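Local coordinates for protein racemase (Pseudovibrio sp. JE062, PDB 3MKC) that belongs to the enolase superfamily, joining an N-terminal domain of the mandelate racemase/muconate lactonizing enzyme type to a C-terminal domain of the TIM-barrel clan, at residues I61-E64 with L68-I71; L102-L107 with M265-F270; D205-V210 with A335-Y340; A239-Q242 with G248-K251; S286-C291 with T295-I300. All coordinates share one frame; numbering follows the deposited sequence.

Contact 1 (I61-E64 with L68-I71); sequences IETE and LTNI
The backbones of Thr63 and Thr69 run past each other in opposite directions, their CA atoms 4.2 Å apart, where the chain doubles back; three residues lie between the two segments. Neither arm is regular strand. Together they form an irregular reversal in the N-terminal domain of this enolase-superfamily protein, within the loop from helix 52-59 to helix 83-93. The turn is closed by Glu64 N, which donates to Leu68 O at 2.8 Å in a bond close to straight, and the Thr63 CA hydrogen leans on that same carbonyl.

A second clasp is made by side chain on backbone: Thr63 OG1 takes the N-H of Asn70 at 3.0 Å and is also hydrogen-bonded to Glu73. On the same side the two threonines lie alongside each other, with Thr63 OG1 3.4 Å from Thr69 CG2; Thr69 OG1 is held elsewhere, by Ala93 O.

Asn70 provides the third link. With CG anti to the backbone N (chi1 175°), its amide extends back to Ile61, and ND2 meets Ile61 O at 2.9 Å, in the carbonyl plane and on a lone pair. Ala59 O takes ND2 as well, and Thr72 binds OD1, so both ends of the amide are fixed.

Van der Waals contacts fill in the rest. Ile61 CD1 rests against Asn70 CA, and Gln97 of helix 95-98 touches both Ile61 and Leu68. Leu68 runs alongside Glu64 with both side chains heading in the same direction, which lays a leucine methyl against the carboxylate, Leu68 CD2 3.4 Å from Glu64 OE2.

Contact 2 (L102-L107 with M265-F270); sequences LGMFAL and MSTTRF
Thr268, whose methyl CG2 packs on selenomethionine Met104, has its OG1 met by two backbone N-H groups in the first turn of the following helix: Phe270 N at 3.2 Å and Glu271 N, both weak bonds. Turned that way, the hydroxyl serves the helix while CG2 faces across the contact. There it meets Met104 CE at 3.9 Å, the two side chains roughly perpendicular.

Met104 reaches this far by bending at both chi2 and chi3 (-58° each), which curls SE and CE over Thr268. Nearer its root, Met104 CB lies 3.9 Å from Thr267 CB. The branches of Thr267 part from here: OG1 sits by Met104 CG and receives a weak bond from Gly101 N, whereas CG2 comes up to the Phe105 ring near its plane, 3.8 Å from CE1. One face of the ring is covered by its own helix, with Leu102 CA over the centre.

All four residues are buried where the two domains meet. Helix 102-122 of the N-terminal domain is set against the turn leading into barrel helix 268-277, with Trp87 and Tyr91 of helix 83-93 also packing on Met104 and helix 293-306 touching Thr268 through Glu296.

Contact 3 (D205-V210 with A335-Y340); sequences DTDMMV and APYFEY
One hydrogen bond carries the polar side of this contact: Tyr337 OH donates to Asp207 OD2 at 2.7 Å. The carboxylate oxygen uses its anti lone pair, the one directed away from OD1, and it lies near the plane of the tyrosine ring, at the edge. From there OD2 is also 3.3 Å from Tyr337 CE2. Carboxylate and ring are steeply turned against each other, their planes 71° apart, so the two groups meet at their margins and do not stack.

The apolar side belongs to selenomethionine Met209, two residues along the strand and on the same side of it. Its chain bends at chi2 (78°), which carries the terminal methyl toward the tyrosine, and CE stops 3.7 Å from Tyr337 CD2. The methyl comes obliquely on CD2, while the carboxylate sits at the edge by the hydroxyl. Pro336 CB packs over one ring face, off centre.

The backbones themselves stay well apart, with Asp207 CA and Tyr337 CA separated by 9.9 Å. In the sheet, strands 137-143 and 175-179 lie between 339-340 and 207-211. The side chain of Tyr337, just ahead of strand 339-340, bridges the separation to the first residue of strand 207-211, resting on Ala175 on the way. The contact therefore lies at the N-terminal end of these barrel strands.

Contact 4 (A239-Q242 with G248-K251); sequences ATLQ and GHAK
The imidazole of His249 meets the loop mainly with its edge. In the ring plane lie Gln242 O, 3.3 Å from His249 CE1, and a water 2.6 Å from His249 NE2. Leu241 CB arrives obliquely, 3.5 Å from CE1, and Thr240 OG1 is a looser oblique neighbour on the NE2 side. Beyond the two segments, the ring of Trp275 packs edge-to-face with this histidine, and Asp245 O is hydrogen-bonded to ND1.

The loop follows barrel strand 236-238 and leads into helix 246-255, so the contact lies inside one beta-alpha unit of the TIM-barrel-like domain. His249 stands in the first turn of that helix and reaches back over the loop that precedes it, with CG beside its own backbone N (chi1 -73°). Leu241 pushes the other way: CG also lies beside the backbone N, and with chi2 near 180° the branch CD1 extends to the helix backbone, where it touches Gly248 O at 3.4 Å. Trp219 and Val222 of helix 219-228 pack on the same leucine. Its backbone N is buried here without any partner in the model.

The water completes the link, donating to Leu241 O at 2.8 Å while it is bound to NE2. Both imidazole nitrogens are thereby engaged, one by a backbone carbonyl and one through the water, which fixes the rotation of the ring. ND1 is probably the protonated nitrogen, since a carbonyl can only accept, and the polarised CE1 hydrogen probably suits its place beside Gln242 O.

Contact 5 (S286-C291 with T295-I300); sequences SDYNRC and TELRRI
Cys291 holds SG between its backbone N and carbonyl carbon (chi1 81°), which aims the sulfur at helix 293-306, and Leu297 (chi1 -84°) leans its branches back toward the loop. SG then lies 3.8 Å from Leu297 CG and 4.0 Å from Ile300 CD1. Leu297 CD1 approaches the Tyr288 ring obliquely and tightly, 3.2 Å from Tyr288 CD1. Leu297 CD2 lies 3.6 Å from Ser286 O, and Ser286 CB and OG border Ile300 CD1.

This is the beta-alpha loop between barrel strand 283-284 and helix 293-306, folded tightly before the helix starts. An Asx turn shapes it: Asp287 OD1 accepts from Asn289 N at 2.9 Å, well out of the carboxylate plane. Asp287 O takes the N-H groups of both Arg290 and Cys291.

On the flank, Glu296 CG touches Cys291 O at 3.4 Å. Its bent chain offers OE1 to Arg299, which grips that single atom side-on with NE and NH2, each at 2.8 Å, while OE2 forms a salt bridge with Arg269. The Arg299 guanidinium makes a cation-pi contact with Trp87 of helix 83-93.

From the N terminus, contact 1 closes a very short loop within the N-terminal domain. It touches contact 2 only lightly, through Ile71 and Leu107. Contact 2 then closes a loop of 157 residues, tying that domain to the barrel. Contact 3 opens inside this loop and closes beyond it, so the two cross; it joins strands early and late in the barrel domain. Contact 4 is a local beta-alpha closure nested inside both. Contact 5, a second such closure, starts after contact 2 ends yet lies within contact 3. Contacts 2 and 5 adjoin, centres about 8 Å apart, with a probable hydrogen bond from Arg290 to Met265 O between them.

Contact 1 (I61-E64 with L68-I71)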
# COMPACT_ATOMS: atom_id res chain seq x y z
N ILE A 61 -15.13 12.02 -16.54
CA ILE A 61 -14.89 13.17 -17.40
C ILE A 61 -15.03 12.80 -18.87
O ILE A 61 -14.92 11.63 -19.25
CB ILE A 61 -13.49 13.78 -17.16
CG1 ILE A 61 -12.40 12.73 -17.37
CG2 ILE A 61 -13.43 14.36 -15.75
CD1 ILE A 61 -11.78 12.75 -18.74
N GLU A 62 -15.29 13.81 -19.70
CA GLU A 62 -15.44 13.59 -21.13
C GLU A 62 -14.10 13.77 -21.83
O GLU A 62 -13.34 14.68 -21.52
CB GLU A 62 -16.45 14.57 -21.73
CG GLU A 62 -16.85 14.22 -23.15
CD GLU A 62 -17.87 15.19 -23.74
OE1 GLU A 62 -18.87 15.50 -23.05
OE2 GLU A 62 -17.68 15.63 -24.89
N THR A 63 -13.84 12.89 -22.79
CA THR A 63 -12.61 12.91 -23.58
C THR A 63 -12.54 14.17 -24.44
O THR A 63 -13.51 14.52 -25.10
CB THR A 63 -12.55 11.66 -24.47
OG1 THR A 63 -12.44 10.50 -23.64
CG2 THR A 63 -11.38 11.72 -25.42
N GLU A 64 -11.39 14.84 -24.43
CA GLU A 64 -11.22 16.06 -25.21
C GLU A 64 -10.19 15.96 -26.32
O GLU A 64 -10.44 16.35 -27.45
CB GLU A 64 -10.85 17.21 -24.27
CG GLU A 64 -11.95 17.56 -23.29
CD GLU A 64 -11.61 18.76 -22.44
OE1 GLU A 64 -11.10 19.75 -23.01
OE2 GLU A 64 -11.85 18.72 -21.22
N LEU A 68 -6.05 13.92 -23.12
CA LEU A 68 -7.08 14.18 -22.12
C LEU A 68 -8.27 13.27 -22.44
O LEU A 68 -9.27 13.69 -22.99
CB LEU A 68 -7.50 15.66 -22.16
CG LEU A 68 -8.51 16.16 -21.12
CD1 LEU A 68 -8.11 15.71 -19.74
CD2 LEU A 68 -8.58 17.69 -21.18
N THR A 69 -8.12 12.01 -22.06
CA THR A 69 -9.12 10.99 -22.31
C THR A 69 -9.72 10.47 -21.02
O THR A 69 -9.10 10.55 -19.96
CB THR A 69 -8.46 9.82 -23.05
OG1 THR A 69 -7.66 10.34 -24.13
CG2 THR A 69 -9.50 8.87 -23.61
N ASN A 70 -10.94 9.97 -21.09
CA ASN A 70 -11.57 9.39 -19.91
C ASN A 70 -10.69 8.16 -19.63
O ASN A 70 -10.31 7.45 -20.55
CB ASN A 70 -13.01 8.98 -20.22
CG ASN A 70 -13.66 8.26 -19.06
OD1 ASN A 70 -13.39 7.08 -18.83
ND2 ASN A 70 -14.49 8.97 -18.31
N ILE A 71 -10.37 7.93 -18.36
CA ILE A 71 -9.49 6.82 -17.97
C ILE A 71 -9.95 5.43 -18.40
O ILE A 71 -9.14 4.61 -18.86
CB ILE A 71 -9.25 6.82 -16.43
CG1 ILE A 71 -8.33 5.67 -16.02
CG2 ILE A 71 -10.57 6.69 -15.69
CD1 ILE A 71 -6.94 5.78 -16.56

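Contact 2 (L102-L107 with M265-F270)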
# COMPACT_ATOMS: atom_id res chain seq x y z
N LEU A 102 -3.73 12.69 -8.23
CA LEU A 102 -5.05 12.06 -8.20
C LEU A 102 -5.35 11.11 -9.35
O LEU A 102 -5.85 10.00 -9.14
CB LEU A 102 -6.14 13.14 -8.16
CG LEU A 102 -7.57 12.62 -7.95
CD1 LEU A 102 -7.83 12.47 -6.46
CD2 LEU A 102 -8.58 13.59 -8.55
N GLY A 103 -5.08 11.56 -10.57
CA GLY A 103 -5.34 10.73 -11.73
C GLY A 103 -4.74 9.34 -11.62
O GLY A 103 -5.35 8.36 -12.05
N MSE A 104 -3.55 9.25 -11.03
CA MSE A 104 -2.89 7.96 -10.89
C MSE A 104 -3.59 7.05 -9.89
O MSE A 104 -3.50 5.83 -10.00
CB MSE A 104 -1.42 8.15 -10.48
CG MSE A 104 -0.52 8.64 -11.62
SE MSE A 104 -0.46 7.50 -13.18
CE MSE A 104 0.13 5.87 -12.35
N PHE A 105 -4.29 7.63 -8.92
CA PHE A 105 -4.99 6.79 -7.95
C PHE A 105 -6.06 6.03 -8.74
O PHE A 105 -6.26 4.83 -8.53
CB PHE A 105 -5.68 7.62 -6.86
CG PHE A 105 -4.78 8.58 -6.13
CD1 PHE A 105 -3.39 8.56 -6.29
CD2 PHE A 105 -5.33 9.54 -5.28
CE1 PHE A 105 -2.58 9.47 -5.63
CE2 PHE A 105 -4.53 10.46 -4.61
CZ PHE A 105 -3.15 10.43 -4.78
N ALA A 106 -6.73 6.72 -9.65
CA ALA A 106 -7.77 6.11 -10.46
C ALA A 106 -7.20 5.00 -11.35
O ALA A 106 -7.79 3.92 -11.46
CB ALA A 106 -8.44 7.17 -11.32
N LEU A 107 -6.06 5.27 -11.97
CA LEU A 107 -5.44 4.27 -12.83
C LEU A 107 -5.08 3.06 -11.97
O LEU A 107 -5.26 1.92 -12.39
CB LEU A 107 -4.20 4.86 -13.51
CG LEU A 107 -3.48 4.04 -14.58
CD1 LEU A 107 -2.58 4.95 -15.39
CD2 LEU A 107 -2.65 2.92 -13.93
N MSE A 265 3.70 8.90 -0.38
CA MSE A 265 2.65 9.60 -1.12
C MSE A 265 2.90 9.78 -2.61
O MSE A 265 2.11 10.42 -3.32
CB MSE A 265 2.40 10.97 -0.49
CG MSE A 265 2.08 10.94 1.00
SE MSE A 265 1.60 12.66 1.71
CE MSE A 265 3.34 13.30 2.19
N SER A 266 4.00 9.23 -3.10
CA SER A 266 4.39 9.36 -4.50
C SER A 266 3.54 8.55 -5.48
O SER A 266 2.72 7.73 -5.07
CB SER A 266 5.83 8.90 -4.67
OG SER A 266 5.90 7.50 -4.45
N THR A 267 3.74 8.82 -6.77
CA THR A 267 3.05 8.07 -7.83
C THR A 267 4.03 7.89 -9.00
O THR A 267 4.84 8.77 -9.28
CB THR A 267 1.77 8.77 -8.35
OG1 THR A 267 2.13 9.96 -9.08
CG2 THR A 267 0.84 9.12 -7.19
N THR A 268 3.93 6.72 -9.63
CA THR A 268 4.74 6.28 -10.76
C THR A 268 6.16 5.89 -10.42
O THR A 268 6.70 6.26 -9.37
CB THR A 268 4.82 7.31 -11.90
OG1 THR A 268 5.72 8.36 -11.53
CG2 THR A 268 3.43 7.88 -12.20
N ARG A 269 6.76 5.12 -11.32
CA ARG A 269 8.12 4.66 -11.15
C ARG A 269 9.07 5.82 -11.37
O ARG A 269 10.25 5.74 -11.03
CB ARG A 269 8.42 3.54 -12.16
CG ARG A 269 8.15 3.93 -13.60
CD ARG A 269 8.29 2.71 -14.51
NE ARG A 269 8.19 3.03 -15.93
CZ ARG A 269 7.07 3.42 -16.54
NH1 ARG A 269 5.94 3.53 -15.84
NH2 ARG A 269 7.07 3.69 -17.84
N PHE A 270 8.56 6.90 -11.95
CA PHE A 270 9.41 8.06 -12.22
C PHE A 270 9.75 8.79 -10.93
O PHE A 270 10.89 9.24 -10.74
CB PHE A 270 8.69 9.00 -13.20
CG PHE A 270 8.29 8.31 -14.47
CD1 PHE A 270 9.25 7.70 -15.27
CD2 PHE A 270 6.96 8.23 -14.85
CE1 PHE A 270 8.89 7.02 -16.43
CE2 PHE A 270 6.59 7.55 -16.01
CZ PHE A 270 7.55 6.94 -16.80

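Contact 3 (D205-V210 with A335-Y340)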
# COMPACT_ATOMS: atom_id res chain seq x y z
N ASP A 205 13.09 -9.03 20.20
CA ASP A 205 12.81 -10.18 19.34
C ASP A 205 11.93 -9.81 18.16
O ASP A 205 12.01 -10.43 17.10
CB ASP A 205 12.14 -11.29 20.14
CG ASP A 205 13.13 -12.19 20.84
OD1 ASP A 205 14.33 -11.85 20.88
OD2 ASP A 205 12.70 -13.24 21.36
N THR A 206 11.10 -8.80 18.34
CA THR A 206 10.19 -8.35 17.30
C THR A 206 10.72 -7.08 16.65
O THR A 206 11.09 -6.14 17.34
CB THR A 206 8.80 -8.05 17.90
OG1 THR A 206 8.36 -9.17 18.67
CG2 THR A 206 7.79 -7.78 16.80
N ASP A 207 10.77 -7.05 15.32
CA ASP A 207 11.24 -5.85 14.64
C ASP A 207 10.27 -4.71 14.88
O ASP A 207 9.06 -4.92 14.92
CB ASP A 207 11.38 -6.10 13.14
CG ASP A 207 12.74 -6.63 12.76
OD1 ASP A 207 13.74 -6.01 13.18
OD2 ASP A 207 12.82 -7.65 12.05
N MSE A 208 10.81 -3.50 15.02
CA MSE A 208 9.98 -2.33 15.27
C MSE A 208 10.29 -1.19 14.32
O MSE A 208 11.43 -0.71 14.27
CB MSE A 208 10.18 -1.85 16.70
CG MSE A 208 9.27 -0.69 17.10
SE MSE A 208 9.39 -0.30 18.99
CE MSE A 208 9.82 1.56 18.95
N MSE A 209 9.27 -0.76 13.58
CA MSE A 209 9.39 0.34 12.63
C MSE A 209 8.76 1.57 13.26
O MSE A 209 7.94 1.46 14.17
CB MSE A 209 8.67 0.01 11.33
CG MSE A 209 9.32 -1.12 10.53
SE MSE A 209 8.98 -2.92 11.15
CE MSE A 209 8.86 -3.76 9.45
N VAL A 210 9.13 2.75 12.77
CA VAL A 210 8.57 3.99 13.32
C VAL A 210 8.15 4.99 12.24
O VAL A 210 8.90 5.26 11.30
CB VAL A 210 9.59 4.69 14.25
CG1 VAL A 210 8.94 5.90 14.92
CG2 VAL A 210 10.10 3.71 15.30
N ALA A 335 11.49 -7.64 0.13
CA ALA A 335 11.85 -7.39 1.53
C ALA A 335 11.29 -8.44 2.48
O ALA A 335 10.39 -9.19 2.13
CB ALA A 335 11.36 -6.00 1.94
N PRO A 336 11.81 -8.49 3.72
CA PRO A 336 11.35 -9.46 4.72
C PRO A 336 9.90 -9.27 5.15
O PRO A 336 9.24 -10.23 5.56
CB PRO A 336 12.29 -9.23 5.91
CG PRO A 336 13.50 -8.59 5.30
CD PRO A 336 12.91 -7.67 4.26
N TYR A 337 9.41 -8.04 5.08
CA TYR A 337 8.04 -7.74 5.48
C TYR A 337 7.37 -6.81 4.47
O TYR A 337 8.00 -6.35 3.52
CB TYR A 337 8.04 -7.03 6.84
CG TYR A 337 8.91 -7.69 7.90
CD1 TYR A 337 8.58 -8.93 8.42
CD2 TYR A 337 10.05 -7.05 8.39
CE1 TYR A 337 9.35 -9.53 9.41
CE2 TYR A 337 10.84 -7.63 9.38
CZ TYR A 337 10.48 -8.87 9.88
OH TYR A 337 11.24 -9.46 10.86
N PHE A 338 6.08 -6.57 4.70
CA PHE A 338 5.27 -5.68 3.89
C PHE A 338 4.16 -5.16 4.81
O PHE A 338 3.78 -5.86 5.76
CB PHE A 338 4.69 -6.41 2.67
CG PHE A 338 3.69 -7.48 3.00
CD1 PHE A 338 2.34 -7.29 2.70
CD2 PHE A 338 4.09 -8.66 3.59
CE1 PHE A 338 1.40 -8.28 2.99
CE2 PHE A 338 3.15 -9.66 3.89
CZ PHE A 338 1.81 -9.47 3.59
N GLU A 339 3.67 -3.95 4.57
CA GLU A 339 2.65 -3.40 5.46
C GLU A 339 1.30 -4.06 5.31
O GLU A 339 0.80 -4.26 4.20
CB GLU A 339 2.49 -1.89 5.28
CG GLU A 339 1.40 -1.29 6.18
CD GLU A 339 1.39 0.22 6.20
OE1 GLU A 339 1.58 0.84 5.14
OE2 GLU A 339 1.17 0.80 7.29
N TYR A 340 0.70 -4.39 6.45
CA TYR A 340 -0.59 -5.02 6.48
C TYR A 340 -1.37 -4.53 7.69
O TYR A 340 -0.80 -4.34 8.77
CB TYR A 340 -0.43 -6.54 6.57
CG TYR A 340 -1.67 -7.32 6.22
CD1 TYR A 340 -1.95 -7.66 4.90
CD2 TYR A 340 -2.56 -7.73 7.21
CE1 TYR A 340 -3.08 -8.40 4.57
CE2 TYR A 340 -3.70 -8.46 6.90
CZ TYR A 340 -3.95 -8.80 5.58
OH TYR A 340 -5.07 -9.52 5.27

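Contact 4 (A239-Q242 with G248-K251)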
# COMPACT_ATOMS: atom_id res chain seq x y z
N ALA A 239 8.64 8.70 7.19
CA ALA A 239 8.12 10.06 7.22
C ALA A 239 8.86 10.96 8.20
O ALA A 239 8.26 11.61 9.05
CB ALA A 239 6.63 10.02 7.56
N THR A 240 10.18 10.99 8.07
CA THR A 240 11.01 11.81 8.93
C THR A 240 10.97 13.26 8.44
O THR A 240 10.64 14.17 9.19
CB THR A 240 12.47 11.34 8.92
OG1 THR A 240 12.92 11.25 7.56
CG2 THR A 240 12.60 9.97 9.58
N LEU A 241 11.29 13.45 7.17
CA LEU A 241 11.29 14.79 6.59
C LEU A 241 10.13 14.98 5.64
O LEU A 241 9.40 14.04 5.35
CB LEU A 241 12.62 15.03 5.86
CG LEU A 241 13.83 15.07 6.80
CD1 LEU A 241 15.12 15.10 6.00
CD2 LEU A 241 13.71 16.29 7.70
N GLN A 242 9.96 16.21 5.17
CA GLN A 242 8.87 16.49 4.25
C GLN A 242 9.04 15.66 3.00
O GLN A 242 10.15 15.40 2.55
CB GLN A 242 8.81 17.98 3.94
CG GLN A 242 8.60 18.83 5.19
CD GLN A 242 7.48 18.30 6.08
OE1 GLN A 242 7.72 17.83 7.20
NE2 GLN A 242 6.25 18.37 5.60
N GLY A 248 17.00 16.19 1.45
CA GLY A 248 17.10 16.10 2.90
C GLY A 248 17.20 14.65 3.34
O GLY A 248 17.94 14.32 4.26
N HIS A 249 16.44 13.78 2.68
CA HIS A 249 16.51 12.37 3.04
C HIS A 249 17.92 11.83 2.77
O HIS A 249 18.45 11.03 3.53
CB HIS A 249 15.46 11.57 2.26
CG HIS A 249 14.06 11.79 2.74
ND1 HIS A 249 13.38 12.97 2.54
CD2 HIS A 249 13.22 10.97 3.41
CE1 HIS A 249 12.17 12.87 3.08
NE2 HIS A 249 12.05 11.67 3.61
N ALA A 250 18.54 12.28 1.68
CA ALA A 250 19.89 11.81 1.35
C ALA A 250 20.83 12.17 2.50
O ALA A 250 21.74 11.40 2.83
CB ALA A 250 20.38 12.45 0.05
N LYS A 251 20.62 13.33 3.11
CA LYS A 251 21.44 13.77 4.23
C LYS A 251 21.31 12.79 5.38
O LYS A 251 22.31 12.39 5.99
CB LYS A 251 21.02 15.16 4.70
CG LYS A 251 21.47 16.30 3.80
CD LYS A 251 22.97 16.48 3.85
CE LYS A 251 23.40 17.81 3.26
NZ LYS A 251 23.16 17.88 1.79
O HOH W 1 9.65 11.34 4.63

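Contact 5 (S286-C291 with T295-I300)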
# COMPACT_ATOMS: atom_id res chain seq x y z
N SER A 286 5.77 3.26 -1.97
CA SER A 286 4.76 3.55 -2.99
C SER A 286 3.53 2.68 -2.73
O SER A 286 3.65 1.47 -2.54
CB SER A 286 5.34 3.27 -4.37
OG SER A 286 6.56 3.97 -4.54
N ASP A 287 2.36 3.30 -2.75
CA ASP A 287 1.09 2.63 -2.45
C ASP A 287 0.39 1.93 -3.62
O ASP A 287 0.32 2.47 -4.72
CB ASP A 287 0.14 3.65 -1.83
CG ASP A 287 -1.06 3.02 -1.14
OD1 ASP A 287 -1.63 2.06 -1.67
OD2 ASP A 287 -1.43 3.53 -0.06
N TYR A 288 -0.16 0.75 -3.35
CA TYR A 288 -0.88 -0.04 -4.35
C TYR A 288 -1.96 0.76 -5.05
O TYR A 288 -2.09 0.73 -6.28
CB TYR A 288 -1.58 -1.23 -3.69
CG TYR A 288 -0.70 -2.14 -2.88
CD1 TYR A 288 -0.03 -3.21 -3.47
CD2 TYR A 288 -0.52 -1.92 -1.51
CE1 TYR A 288 0.79 -4.05 -2.73
CE2 TYR A 288 0.30 -2.75 -0.76
CZ TYR A 288 0.95 -3.81 -1.37
OH TYR A 288 1.79 -4.62 -0.63
N ASN A 289 -2.76 1.47 -4.26
CA ASN A 289 -3.88 2.23 -4.80
C ASN A 289 -3.58 3.68 -5.13
O ASN A 289 -4.51 4.48 -5.31
CB ASN A 289 -5.07 2.13 -3.84
CG ASN A 289 -4.70 2.52 -2.42
OD1 ASN A 289 -4.22 3.63 -2.17
ND2 ASN A 289 -4.92 1.60 -1.47
N ARG A 290 -2.30 4.02 -5.22
CA ARG A 290 -1.90 5.39 -5.54
C ARG A 290 -0.91 5.48 -6.70
O ARG A 290 -1.12 6.24 -7.65
CB ARG A 290 -1.24 6.06 -4.33
CG ARG A 290 -2.14 6.37 -3.14
CD ARG A 290 -1.29 6.88 -1.97
NE ARG A 290 -0.64 8.15 -2.26
CZ ARG A 290 -1.22 9.34 -2.13
NH1 ARG A 290 -2.48 9.42 -1.71
NH2 ARG A 290 -0.55 10.45 -2.43
N CYS A 291 0.16 4.70 -6.60
CA CYS A 291 1.26 4.78 -7.56
C CYS A 291 1.18 4.17 -8.94
O CYS A 291 2.08 4.37 -9.74
CB CYS A 291 2.54 4.26 -6.91
SG CYS A 291 2.66 2.45 -6.90
N THR A 295 1.07 -3.40 -11.34
CA THR A 295 1.94 -3.34 -12.51
C THR A 295 3.09 -2.35 -12.28
O THR A 295 4.24 -2.66 -12.56
CB THR A 295 1.17 -2.93 -13.76
OG1 THR A 295 0.16 -3.91 -14.03
CG2 THR A 295 2.10 -2.85 -14.96
N GLU A 296 2.77 -1.17 -11.76
CA GLU A 296 3.82 -0.19 -11.53
C GLU A 296 4.68 -0.63 -10.34
O GLU A 296 5.89 -0.40 -10.32
CB GLU A 296 3.22 1.19 -11.27
CG GLU A 296 4.26 2.32 -11.32
CD GLU A 296 4.77 2.60 -12.73
OE1 GLU A 296 4.78 1.68 -13.57
OE2 GLU A 296 5.19 3.75 -12.99
N LEU A 297 4.07 -1.28 -9.36
CA LEU A 297 4.83 -1.74 -8.20
C LEU A 297 5.85 -2.80 -8.62
O LEU A 297 6.92 -2.92 -8.01
CB LEU A 297 3.90 -2.29 -7.12
CG LEU A 297 3.31 -1.21 -6.20
CD1 LEU A 297 2.29 -1.83 -5.26
CD2 LEU A 297 4.43 -0.56 -5.38
N ARG A 298 5.53 -3.56 -9.66
CA ARG A 298 6.47 -4.56 -10.14
C ARG A 298 7.67 -3.87 -10.78
O ARG A 298 8.82 -4.25 -10.55
CB ARG A 298 5.81 -5.49 -11.16
CG ARG A 298 6.73 -6.59 -11.63
CD ARG A 298 6.08 -7.45 -12.70
NE ARG A 298 6.83 -8.68 -12.90
CZ ARG A 298 6.48 -9.66 -13.74
NH1 ARG A 298 5.37 -9.54 -14.47
NH2 ARG A 298 7.22 -10.75 -13.84
N ARG A 299 7.41 -2.85 -11.61
CA ARG A 299 8.52 -2.15 -12.24
C ARG A 299 9.36 -1.44 -11.19
O ARG A 299 10.59 -1.45 -11.24
CB ARG A 299 8.02 -1.13 -13.26
CG ARG A 299 7.61 -1.77 -14.58
CD ARG A 299 7.30 -0.74 -15.64
NE ARG A 299 6.01 -0.08 -15.41
CZ ARG A 299 4.93 -0.29 -16.15
NH1 ARG A 299 4.97 -1.14 -17.17
NH2 ARG A 299 3.81 0.38 -15.90
N ILE A 300 8.67 -0.84 -10.23
CA ILE A 300 9.33 -0.13 -9.15
C ILE A 300 10.20 -1.06 -8.31
O ILE A 300 11.32 -0.71 -7.95
CB ILE A 300 8.29 0.53 -8.24
CG1 ILE A 300 7.60 1.66 -9.00
CG2 ILE A 300 8.94 1.00 -6.94
CD1 ILE A 300 6.44 2.28 -8.24